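16 kDa salivary peptide (Culex quinquefasciatus, PDB 7KCG) is a mosquito salivary protein of unknown function whose beta-trefoil fold, related to ricin-type lectin domains, suggests that it may bind sugars. Local coordinates at residues Asp33-Ser38 against Val78-Lys83; Phe55-Asn60 against Ala92-Thr97; Leu66-Gln71 against Val110-Cys115. One frame throughout, in Å; residues are numbered along the deposited sequence.

Interaction 1 of 3, residues Asp33-Ser38 against Val78-Lys83; sequences DRRHVS and VFLWIK. With FMT (formic acid), chain C.
R34 lays the aliphatic part of its side chain over one face of the F79 ring, with CB 4.1 Å from the ring centroid in a CH-pi contact. A chi1 of -74° sets CG anti to the carbonyl carbon, near F79 CD2; beyond it the chain is extended to NE, and CD passes near CE2. The guanidinium goes on toward W81, whose CZ3 sits over its centre, and the two planes stand 71° apart: the indole presents its edge to the cation's face. A long arginine suits this place because its carbons serve the phenylalanine and its charged end is held elsewhere, by a salt bridge from NH1 to D31 and by a bond of 3.0 Å from R34 NE to O2 of a formic acid.

The tightest part is the backbone pairing of R35 with L80, an antiparallel hydrogen-bonded pair with R35 N to L80 O at 2.8 Å and L80 N to R35 O at 2.7 Å, both nearly straight; their side chains lie on the face away from R34 and W81. Beside them V37 CG1 meets L80 CG at 3.8 Å, branched apolar groups that fill a buried place well. Past the last bridge I82 N gives D33 O a bent bond of 2.7 Å, the donor well above the carbonyl plane. I82 CD1 lies over one face of the R35 guanidinium, toward its rim; R35 NE is in a salt bridge with E64.

Toward solvent the fit loosens. D33 OD1 touches only carbon of K83, CD at 3.7 Å, while K83 NZ turns to S85. At the far end the H36 ring approaches F79 obliquely.

This antiparallel pairing of strands 34-40 and 76-81, distant in sequence, belongs to the beta-trefoil fold of ricin-type lectin relatives.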
loop_
_atom_site.group_PDB
_atom_site.type_symbol
_atom_site.label_atom_id
_atom_site.label_comp_id
_atom_site.label_asym_id
_atom_site.label_seq_id
_atom_site.Cartn_x
_atom_site.Cartn_y
_atom_site.Cartn_z
ATOM N N ASP A 33 5.270 -17.508 -4.087
ATOM C CA ASP A 33 5.380 -16.839 -2.775
ATOM C C ASP A 33 5.030 -15.357 -2.931
ATOM O O ASP A 33 4.769 -14.733 -1.911
ATOM C CB ASP A 33 6.816 -16.925 -2.284
ATOM C CG ASP A 33 7.243 -18.335 -1.925
ATOM O OD1 ASP A 33 6.376 -19.116 -1.486
ATOM O OD2 ASP A 33 8.438 -18.633 -2.084
ATOM N N ARG A 34 5.048 -14.830 -4.162
ATOM C CA ARG A 34 4.843 -13.371 -4.337
ATOM C C ARG A 34 3.712 -13.084 -5.335
ATOM O O ARG A 34 3.843 -13.511 -6.470
ATOM C CB ARG A 34 6.172 -12.750 -4.767
ATOM C CG ARG A 34 7.211 -12.645 -3.665
ATOM C CD ARG A 34 8.614 -12.613 -4.228
ATOM N NE ARG A 34 9.592 -12.760 -3.167
ATOM C CZ ARG A 34 10.110 -13.918 -2.785
ATOM N NH1 ARG A 34 9.745 -15.037 -3.386
ATOM N NH2 ARG A 34 10.992 -13.957 -1.804
ATOM N N ARG A 35 2.641 -12.410 -4.914
ATOM C CA ARG A 35 1.530 -12.006 -5.815
ATOM C C ARG A 35 1.635 -10.509 -6.089
ATOM O O ARG A 35 2.081 -9.777 -5.218
ATOM C CB ARG A 35 0.160 -12.335 -5.223
ATOM C CG ARG A 35 -1.039 -11.843 -6.018
ATOM C CD ARG A 35 -2.374 -12.077 -5.343
ATOM N NE ARG A 35 -2.384 -13.297 -4.564
ATOM C CZ ARG A 35 -2.635 -14.500 -5.057
ATOM N NH1 ARG A 35 -2.906 -14.643 -6.341
ATOM N NH2 ARG A 35 -2.613 -15.554 -4.265
ATOM N N HIS A 36 1.235 -10.080 -7.277
ATOM C CA HIS A 36 1.405 -8.663 -7.665
ATOM C C HIS A 36 0.276 -7.803 -7.118
ATOM O O HIS A 36 -0.719 -8.355 -6.666
ATOM C CB HIS A 36 1.482 -8.577 -9.185
ATOM C CG HIS A 36 2.860 -8.758 -9.725
ATOM N ND1 HIS A 36 3.170 -9.740 -10.639
ATOM C CD2 HIS A 36 4.005 -8.085 -9.488
ATOM C CE1 HIS A 36 4.447 -9.662 -10.943
ATOM N NE2 HIS A 36 4.981 -8.659 -10.248
ATOM N N VAL A 37 0.456 -6.493 -7.165
ATOM C CA VAL A 37 -0.590 -5.577 -6.725
ATOM C C VAL A 37 -1.031 -4.731 -7.910
ATOM O O VAL A 37 -0.251 -4.454 -8.829
ATOM C CB VAL A 37 -0.139 -4.666 -5.566
ATOM C CG1 VAL A 37 0.123 -5.483 -4.316
ATOM C CG2 VAL A 37 1.098 -3.889 -5.967
ATOM N N SER A 38 -2.291 -4.315 -7.876
ATOM C CA SER A 38 -2.857 -3.594 -9.003
ATOM C C SER A 38 -3.931 -2.634 -8.495
ATOM O O SER A 38 -3.990 -2.312 -7.303
ATOM C CB SER A 38 -3.390 -4.591 -10.044
ATOM O OG SER A 38 -3.482 -3.960 -11.301
ATOM N N VAL A 78 6.598 -4.122 -5.414
ATOM C CA VAL A 78 5.688 -4.194 -4.282
ATOM C C VAL A 78 4.830 -5.427 -4.487
ATOM O O VAL A 78 4.187 -5.561 -5.533
ATOM C CB VAL A 78 4.809 -2.936 -4.175
ATOM C CG1 VAL A 78 3.751 -3.147 -3.124
ATOM C CG2 VAL A 78 5.664 -1.723 -3.876
ATOM N N PHE A 79 4.809 -6.322 -3.494
ATOM C CA PHE A 79 4.172 -7.628 -3.613
ATOM C C PHE A 79 3.195 -7.879 -2.474
ATOM O O PHE A 79 3.291 -7.286 -1.403
ATOM C CB PHE A 79 5.197 -8.780 -3.548
ATOM C CG PHE A 79 6.170 -8.823 -4.678
ATOM C CD1 PHE A 79 5.740 -8.852 -5.985
ATOM C CD2 PHE A 79 7.532 -8.884 -4.421
ATOM C CE1 PHE A 79 6.645 -8.922 -7.019
ATOM C CE2 PHE A 79 8.442 -8.958 -5.454
ATOM C CZ PHE A 79 7.992 -8.976 -6.757
ATOM N N LEU A 80 2.294 -8.832 -2.703
ATOM C CA LEU A 80 1.590 -9.544 -1.647
ATOM C C LEU A 80 2.312 -10.864 -1.353
ATOM O O LEU A 80 2.734 -11.563 -2.275
ATOM C CB LEU A 80 0.141 -9.808 -2.053
ATOM C CG LEU A 80 -0.715 -8.558 -2.256
ATOM C CD1 LEU A 80 -2.154 -8.929 -2.544
ATOM C CD2 LEU A 80 -0.613 -7.687 -1.011
ATOM N N TRP A 81 2.454 -11.193 -0.065
ATOM C CA TRP A 81 3.293 -12.309 0.397
ATOM C C TRP A 81 2.451 -13.585 0.467
ATOM O O TRP A 81 1.745 -13.821 1.450
ATOM C CB TRP A 81 3.915 -11.936 1.737
ATOM C CG TRP A 81 4.866 -12.911 2.357
ATOM C CD1 TRP A 81 4.845 -13.347 3.642
ATOM C CD2 TRP A 81 6.008 -13.521 1.745
ATOM N NE1 TRP A 81 5.876 -14.222 3.864
ATOM C CE2 TRP A 81 6.611 -14.338 2.717
ATOM C CE3 TRP A 81 6.571 -13.463 0.472
ATOM C CZ2 TRP A 81 7.750 -15.093 2.454
ATOM C CZ3 TRP A 81 7.703 -14.213 0.214
ATOM C CH2 TRP A 81 8.277 -15.020 1.199
ATOM N N ILE A 82 2.478 -14.443 -0.554
ATOM C CA ILE A 82 1.566 -15.637 -0.582
ATOM C C ILE A 82 1.881 -16.645 0.527
ATOM O O ILE A 82 0.941 -17.195 1.088
ATOM C CB ILE A 82 1.564 -16.298 -1.972
ATOM C CG1 ILE A 82 1.321 -15.273 -3.079
ATOM C CG2 ILE A 82 0.560 -17.434 -2.049
ATOM C CD1 ILE A 82 1.272 -15.883 -4.455
ATOM N N LYS A 83 3.146 -16.839 0.860
ATOM C CA LYS A 83 3.568 -17.846 1.871
ATOM C C LYS A 83 2.891 -17.646 3.233
ATOM O O LYS A 83 2.665 -18.656 3.905
ATOM C CB LYS A 83 5.091 -17.820 1.982
ATOM C CG LYS A 83 5.723 -18.980 2.738
ATOM C CD LYS A 83 7.004 -19.473 2.117
ATOM C CE LYS A 83 8.235 -18.819 2.702
ATOM N NZ LYS A 83 8.288 -18.952 4.176
HETATM C C FMT C . 11.761 -10.198 -1.173
HETATM O O1 FMT C . 12.545 -9.336 -0.835
HETATM O O2 FMT C . 11.461 -10.506 -2.390
#

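Interaction 2 of 3, residues Phe55-Asn60 against Ala92-Thr97; sequences FRIRNN and ASWKIT
F55 and I96 cross at about a right angle, with F55 CD2 3.5 Å from I96 CG1 and the isoleucine's CD1 close to CB and CG of the phenylalanine. The first torsion of F55, -62°, puts CG beside its own backbone N and anti to the carbonyl carbon, from where one side of the ring reaches I96. A flat ring against a branched chain gives a broad apolar contact, which suits both residues to this largely buried place.

I57 and W94 also cross at about a right angle, but here the indole offers its face. I57 CD1 lies 4.1 Å from the centroid of the five-membered ring, a CH-pi contact displaced toward the rim. The same methyl is near I96 CD1, so one slender isoleucine tip serves two partners.

Between these pairs the backbones of F55 and W94 join as an antiparallel hydrogen-bonded pair: F55 N to W94 O and W94 N to F55 O are both 2.8 Å and somewhat bent. Further along, alanine's lone methyl lets R56 NH1 pass 3.6 Å from A92 CB; R56 NH1 is in a salt bridge with E65, and NH2 donates to I87 O.

Where the strands diverge, a water takes over from direct pairing. It accepts from I57 N at 2.8 Å and lies close to A92 O; its link to W94 NE1 is weak, that donor being bonded to L66 O. The contact thus rests mainly on apolar surface round one backbone pair; the water and outside partners, such as E51 for S93 OG, take up polar groups the short pairing cannot.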
loop_
_atom_site.group_PDB
_atom_site.type_symbol
_atom_site.label_atom_id
_atom_site.label_comp_id
_atom_site.label_asym_id
_atom_site.label_seq_id
_atom_site.Cartn_x
_atom_site.Cartn_y
_atom_site.Cartn_z
ATOM N N PHE A 55 2.585 0.532 10.748
ATOM C CA PHE A 55 1.378 -0.182 10.369
ATOM C C PHE A 55 1.735 -1.350 9.465
ATOM O O PHE A 55 2.658 -1.263 8.651
ATOM C CB PHE A 55 0.375 0.712 9.621
ATOM C CG PHE A 55 -0.128 1.864 10.430
ATOM C CD1 PHE A 55 -1.186 1.697 11.301
ATOM C CD2 PHE A 55 0.451 3.120 10.307
ATOM C CE1 PHE A 55 -1.651 2.765 12.068
ATOM C CE2 PHE A 55 -0.004 4.198 11.081
ATOM C CZ PHE A 55 -1.060 4.015 11.952
ATOM N N ARG A 56 0.988 -2.437 9.609
ATOM C CA ARG A 56 0.965 -3.497 8.609
ATOM C C ARG A 56 -0.302 -3.382 7.768
ATOM O O ARG A 56 -1.358 -2.976 8.259
ATOM C CB ARG A 56 1.033 -4.869 9.271
ATOM C CG ARG A 56 2.343 -5.100 10.005
ATOM C CD ARG A 56 2.511 -6.563 10.368
ATOM N NE ARG A 56 3.820 -6.799 10.960
ATOM C CZ ARG A 56 4.812 -7.458 10.373
ATOM N NH1 ARG A 56 4.654 -7.988 9.160
ATOM N NH2 ARG A 56 5.962 -7.609 11.028
ATOM N N ILE A 57 -0.184 -3.752 6.492
ATOM C CA ILE A 57 -1.269 -3.656 5.523
ATOM C C ILE A 57 -1.451 -5.032 4.897
ATOM O O ILE A 57 -0.517 -5.563 4.285
ATOM C CB ILE A 57 -0.973 -2.605 4.438
ATOM C CG1 ILE A 57 -0.717 -1.223 5.065
ATOM C CG2 ILE A 57 -2.125 -2.503 3.428
ATOM C CD1 ILE A 57 -0.176 -0.203 4.037
ATOM N N ARG A 58 -2.648 -5.585 5.021
ATOM C CA ARG A 58 -2.984 -6.942 4.526
ATOM C C ARG A 58 -4.189 -6.925 3.588
ATOM O O ARG A 58 -5.167 -6.313 3.910
ATOM C CB ARG A 58 -3.287 -7.866 5.701
ATOM C CG ARG A 58 -3.262 -9.335 5.343
ATOM C CD ARG A 58 -3.458 -10.189 6.556
ATOM N NE ARG A 58 -2.387 -10.133 7.520
ATOM C CZ ARG A 58 -1.404 -10.993 7.584
ATOM N NH1 ARG A 58 -1.324 -11.966 6.710
ATOM N NH2 ARG A 58 -0.491 -10.878 8.513
ATOM N N ASN A 59 -4.068 -7.620 2.465
ATOM C CA ASN A 59 -5.148 -7.749 1.463
ATOM C C ASN A 59 -6.183 -8.707 2.016
ATOM O O ASN A 59 -5.850 -9.828 2.205
ATOM C CB ASN A 59 -4.613 -8.292 0.154
ATOM C CG ASN A 59 -5.696 -8.471 -0.875
ATOM O OD1 ASN A 59 -6.350 -9.496 -0.905
ATOM N ND2 ASN A 59 -5.877 -7.480 -1.716
ATOM N N ASN A 60 -7.387 -8.204 2.256
ATOM C CA ASN A 60 -8.529 -8.895 2.902
ATOM C C ASN A 60 -8.989 -10.138 2.153
ATOM O O ASN A 60 -9.387 -11.081 2.790
ATOM C CB ASN A 60 -9.763 -8.006 2.868
ATOM C CG ASN A 60 -9.957 -7.277 4.170
ATOM O OD1 ASN A 60 -9.033 -7.183 4.924
ATOM N ND2 ASN A 60 -11.145 -6.786 4.449
ATOM N N ALA A 92 7.483 -5.350 5.476
ATOM C CA ALA A 92 6.029 -5.317 5.513
ATOM C C ALA A 92 5.499 -4.290 6.489
ATOM O O ALA A 92 4.296 -4.287 6.769
ATOM C CB ALA A 92 5.463 -6.689 5.867
ATOM N N SER A 93 6.358 -3.433 7.026
ATOM C CA SER A 93 5.940 -2.394 7.956
ATOM C C SER A 93 5.967 -1.034 7.264
ATOM O O SER A 93 6.854 -0.759 6.452
ATOM C CB SER A 93 6.834 -2.389 9.201
ATOM O OG SER A 93 6.866 -3.682 9.802
ATOM N N TRP A 94 4.972 -0.194 7.563
ATOM C CA TRP A 94 4.718 1.017 6.789
ATOM C C TRP A 94 4.497 2.213 7.717
ATOM O O TRP A 94 3.758 2.120 8.704
ATOM C CB TRP A 94 3.498 0.825 5.870
ATOM C CG TRP A 94 3.650 -0.308 4.877
ATOM C CD1 TRP A 94 3.297 -1.623 5.049
ATOM C CD2 TRP A 94 4.203 -0.211 3.565
ATOM N NE1 TRP A 94 3.588 -2.339 3.918
ATOM C CE2 TRP A 94 4.158 -1.503 2.995
ATOM C CE3 TRP A 94 4.716 0.848 2.807
ATOM C CZ2 TRP A 94 4.606 -1.761 1.701
ATOM C CZ3 TRP A 94 5.189 0.585 1.542
ATOM C CH2 TRP A 94 5.136 -0.709 0.999
ATOM N N LYS A 95 5.137 3.335 7.403
ATOM C CA LYS A 95 4.861 4.584 8.107
ATOM C C LYS A 95 3.811 5.360 7.320
ATOM O O LYS A 95 4.048 5.745 6.169
ATOM C CB LYS A 95 6.133 5.413 8.298
ATOM C CG LYS A 95 7.210 4.743 9.152
ATOM N N ILE A 96 2.657 5.592 7.942
ATOM C CA ILE A 96 1.496 6.183 7.286
ATOM C C ILE A 96 1.275 7.550 7.922
ATOM O O ILE A 96 0.913 7.635 9.100
ATOM C CB ILE A 96 0.253 5.297 7.425
ATOM C CG1 ILE A 96 0.553 3.888 6.875
ATOM C CG2 ILE A 96 -0.908 5.903 6.652
ATOM C CD1 ILE A 96 -0.649 2.980 6.814
ATOM N N THR A 97 1.530 8.609 7.162
ATOM C CA THR A 97 1.528 9.967 7.693
ATOM C C THR A 97 0.691 10.876 6.804
ATOM O O THR A 97 0.522 10.635 5.606
ATOM C CB THR A 97 2.957 10.517 7.806
ATOM O OG1 THR A 97 3.623 10.358 6.551
ATOM C CG2 THR A 97 3.750 9.758 8.882
HETATM O O HOH W 1 2.206 -4.869 5.537
#

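Interaction 3 of 3, residues Leu66-Gln71 against Val110-Cys115; sequences LFESQQ and VKFSHC. With FMT (formic acid), chain C.
E68 and F112 bury the most surface in this contact, 86 Å² each, and meet obliquely, the carboxylate plane turned 35° from the phenyl ring. E68 has CG anti to the backbone N (chi1 -180°) and continues extended, which carries its carboxylate across the F112 side chain: CD comes 3.4 Å from F112 CD2, and OE1 lies against F112 CB. The ring edge reaches the backbone of the other segment, with F112 CE2 3.2 Å from E68 O and CZ close to S69 O. A phenylalanine suits this place, since the edge of its ring lies against the glutamate's methylenes while its polarised C-H groups face a carbonyl oxygen.

The glutamate ends on H114. ND1 donates to E68 OE2, a bond modelled as short as 2.5 Å and received on the syn lone pair, with OE2 22° out of the imidazole plane. The nearby carboxylate could help to stabilise a protonated imidazole. OE2 is thereby engaged, whereas OE1 is buried without any polar partner in the model.

Q70 gives the third largest share. Its CG meets F112 CZ at 3.9 Å, at the edge of the ring, and the side chains cross at about a right angle with amide and ring nearly coplanar. A water links the segments, donating to E68 O at 2.8 Å and to O1 of the formic acid and accepting from K111 NZ, the lysine's extended chain also reaching a salt bridge with D89.

The contact joins strand 64-69, near the corner the chain turns at Q70, to the loop between strands 104-109 and 115-118. Strand 76-81 flanks it, N76 touching both E68 and H114, and the disulfide of C115 with C131 lies just beyond.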
loop_
_atom_site.group_PDB
_atom_site.type_symbol
_atom_site.label_atom_id
_atom_site.label_comp_id
_atom_site.label_asym_id
_atom_site.label_seq_id
_atom_site.Cartn_x
_atom_site.Cartn_y
_atom_site.Cartn_z
ATOM N N LEU A 66 1.143 -6.817 2.432
ATOM C CA LEU A 66 1.776 -5.958 1.447
ATOM C C LEU A 66 3.212 -5.666 1.865
ATOM O O LEU A 66 3.459 -5.284 3.010
ATOM C CB LEU A 66 0.982 -4.649 1.331
ATOM C CG LEU A 66 1.458 -3.699 0.248
ATOM C CD1 LEU A 66 1.032 -4.242 -1.096
ATOM C CD2 LEU A 66 0.889 -2.296 0.481
ATOM N N PHE A 67 4.172 -5.843 0.953
ATOM C CA PHE A 67 5.553 -5.557 1.334
ATOM C C PHE A 67 6.345 -5.099 0.121
ATOM O O PHE A 67 5.934 -5.286 -1.023
ATOM C CB PHE A 67 6.234 -6.763 2.016
ATOM C CG PHE A 67 6.629 -7.872 1.073
ATOM C CD1 PHE A 67 5.686 -8.751 0.591
ATOM C CD2 PHE A 67 7.957 -8.053 0.720
ATOM C CE1 PHE A 67 6.055 -9.791 -0.260
ATOM C CE2 PHE A 67 8.337 -9.095 -0.144
ATOM C CZ PHE A 67 7.385 -9.952 -0.624
ATOM N N GLU A 68 7.471 -4.444 0.390
ATOM C CA GLU A 68 8.381 -4.002 -0.656
ATOM C C GLU A 68 9.583 -4.932 -0.694
ATOM O O GLU A 68 10.131 -5.290 0.352
ATOM C CB GLU A 68 8.851 -2.562 -0.433
ATOM C CG GLU A 68 9.803 -2.078 -1.530
ATOM C CD GLU A 68 10.289 -0.650 -1.340
ATOM O OE1 GLU A 68 9.812 0.043 -0.414
ATOM O OE2 GLU A 68 11.156 -0.213 -2.129
ATOM N N SER A 69 10.004 -5.289 -1.904
ATOM C CA SER A 69 10.963 -6.361 -2.129
ATOM C C SER A 69 12.355 -5.820 -2.428
ATOM O O SER A 69 12.527 -4.693 -2.892
ATOM C CB SER A 69 10.486 -7.247 -3.282
ATOM O OG SER A 69 11.508 -8.117 -3.756
ATOM N N GLN A 70 13.358 -6.664 -2.176
ATOM C CA GLN A 70 14.712 -6.361 -2.630
ATOM C C GLN A 70 14.801 -6.368 -4.148
ATOM O O GLN A 70 15.568 -5.592 -4.728
ATOM C CB GLN A 70 15.705 -7.365 -2.047
ATOM C CG GLN A 70 16.105 -7.088 -0.607
ATOM C CD GLN A 70 17.600 -6.851 -0.457
ATOM O OE1 GLN A 70 18.392 -7.796 -0.454
ATOM N NE2 GLN A 70 17.992 -5.583 -0.345
ATOM N N GLN A 71 14.015 -7.237 -4.768
ATOM C CA GLN A 71 14.020 -7.403 -6.236
ATOM C C GLN A 71 13.485 -6.133 -6.870
ATOM O O GLN A 71 12.657 -5.459 -6.239
ATOM C CB GLN A 71 13.122 -8.583 -6.581
ATOM C CG GLN A 71 13.532 -9.875 -5.894
ATOM C CD GLN A 71 12.815 -11.069 -6.474
ATOM O OE1 GLN A 71 12.448 -11.088 -7.643
ATOM N NE2 GLN A 71 12.609 -12.080 -5.650
ATOM N N VAL A 110 9.161 0.994 5.813
ATOM C CA VAL A 110 10.128 1.179 6.893
ATOM C C VAL A 110 11.514 0.723 6.446
ATOM O O VAL A 110 12.504 1.450 6.589
ATOM C CB VAL A 110 9.672 0.418 8.153
ATOM C CG1 VAL A 110 10.810 0.316 9.164
ATOM C CG2 VAL A 110 8.442 1.068 8.765
ATOM N N LYS A 111 11.595 -0.489 5.891
ATOM C CA LYS A 111 12.879 -1.055 5.494
ATOM C C LYS A 111 13.563 -0.202 4.433
ATOM O O LYS A 111 14.759 0.095 4.533
ATOM C CB LYS A 111 12.671 -2.482 4.986
ATOM C CG LYS A 111 13.951 -3.225 4.603
ATOM C CD LYS A 111 13.609 -4.589 4.038
ATOM C CE LYS A 111 14.858 -5.356 3.628
ATOM N NZ LYS A 111 14.492 -6.654 3.004
ATOM N N PHE A 112 12.820 0.207 3.409
ATOM C CA PHE A 112 13.436 0.801 2.227
ATOM C C PHE A 112 13.306 2.315 2.154
ATOM O O PHE A 112 13.942 2.926 1.287
ATOM C CB PHE A 112 12.832 0.199 0.964
ATOM C CG PHE A 112 13.279 -1.212 0.685
ATOM C CD1 PHE A 112 14.576 -1.468 0.278
ATOM C CD2 PHE A 112 12.402 -2.271 0.812
ATOM C CE1 PHE A 112 14.986 -2.756 0.008
ATOM C CE2 PHE A 112 12.810 -3.572 0.541
ATOM C CZ PHE A 112 14.100 -3.810 0.137
ATOM N N SER A 113 12.483 2.922 3.011
ATOM C CA SER A 113 12.235 4.371 3.000
ATOM C C SER A 113 11.678 4.844 1.657
ATOM O O SER A 113 12.064 5.894 1.142
ATOM C CB SER A 113 13.499 5.155 3.369
ATOM O OG SER A 113 13.922 4.878 4.689
ATOM N N HIS A 114 10.741 4.082 1.098
ATOM C CA HIS A 114 10.114 4.400 -0.178
ATOM C C HIS A 114 8.616 4.569 0.010
ATOM O O HIS A 114 7.991 3.836 0.785
ATOM C CB HIS A 114 10.360 3.300 -1.216
ATOM C CG HIS A 114 11.786 3.169 -1.640
ATOM N ND1 HIS A 114 12.260 2.067 -2.322
ATOM C CD2 HIS A 114 12.843 4.000 -1.483
ATOM C CE1 HIS A 114 13.549 2.225 -2.563
ATOM N NE2 HIS A 114 13.928 3.389 -2.062
ATOM N N CYS A 115 8.035 5.537 -0.692
ATOM C CA CYS A 115 6.604 5.764 -0.614
ATOM C C CYS A 115 5.914 5.035 -1.754
ATOM O O CYS A 115 6.347 5.118 -2.908
ATOM C CB CYS A 115 6.269 7.257 -0.665
ATOM S SG CYS A 115 6.771 8.171 0.798
HETATM C C FMT C . 11.761 -10.198 -1.173
HETATM O O1 FMT C . 12.545 -9.336 -0.835
HETATM O O2 FMT C . 11.461 -10.506 -2.390
HETATM O O HOH W 2 11.917 -7.084 1.446
#

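All three interactions reach the same curled antiparallel sheet, with centres 11 to 14 Å apart, and strand 64-69 ties them together. Its F67 N lies 2.9 Å from F79 O of interaction 1, and its L66 N lies 2.8 Å from I57 O of interaction 2, both probable hydrogen bonds. The L66 side chain also packs on V37 and V78. Interaction 2 runs on into interaction 3 where S93 O approaches V110 N at 3.0 Å. Interactions 1 and 3 share one formic acid, probably from the crystallisation liquor, gripped by R34 NE, S69 OG and Q70 N; such a site may mark a small polar pocket, though no sugar is bound there.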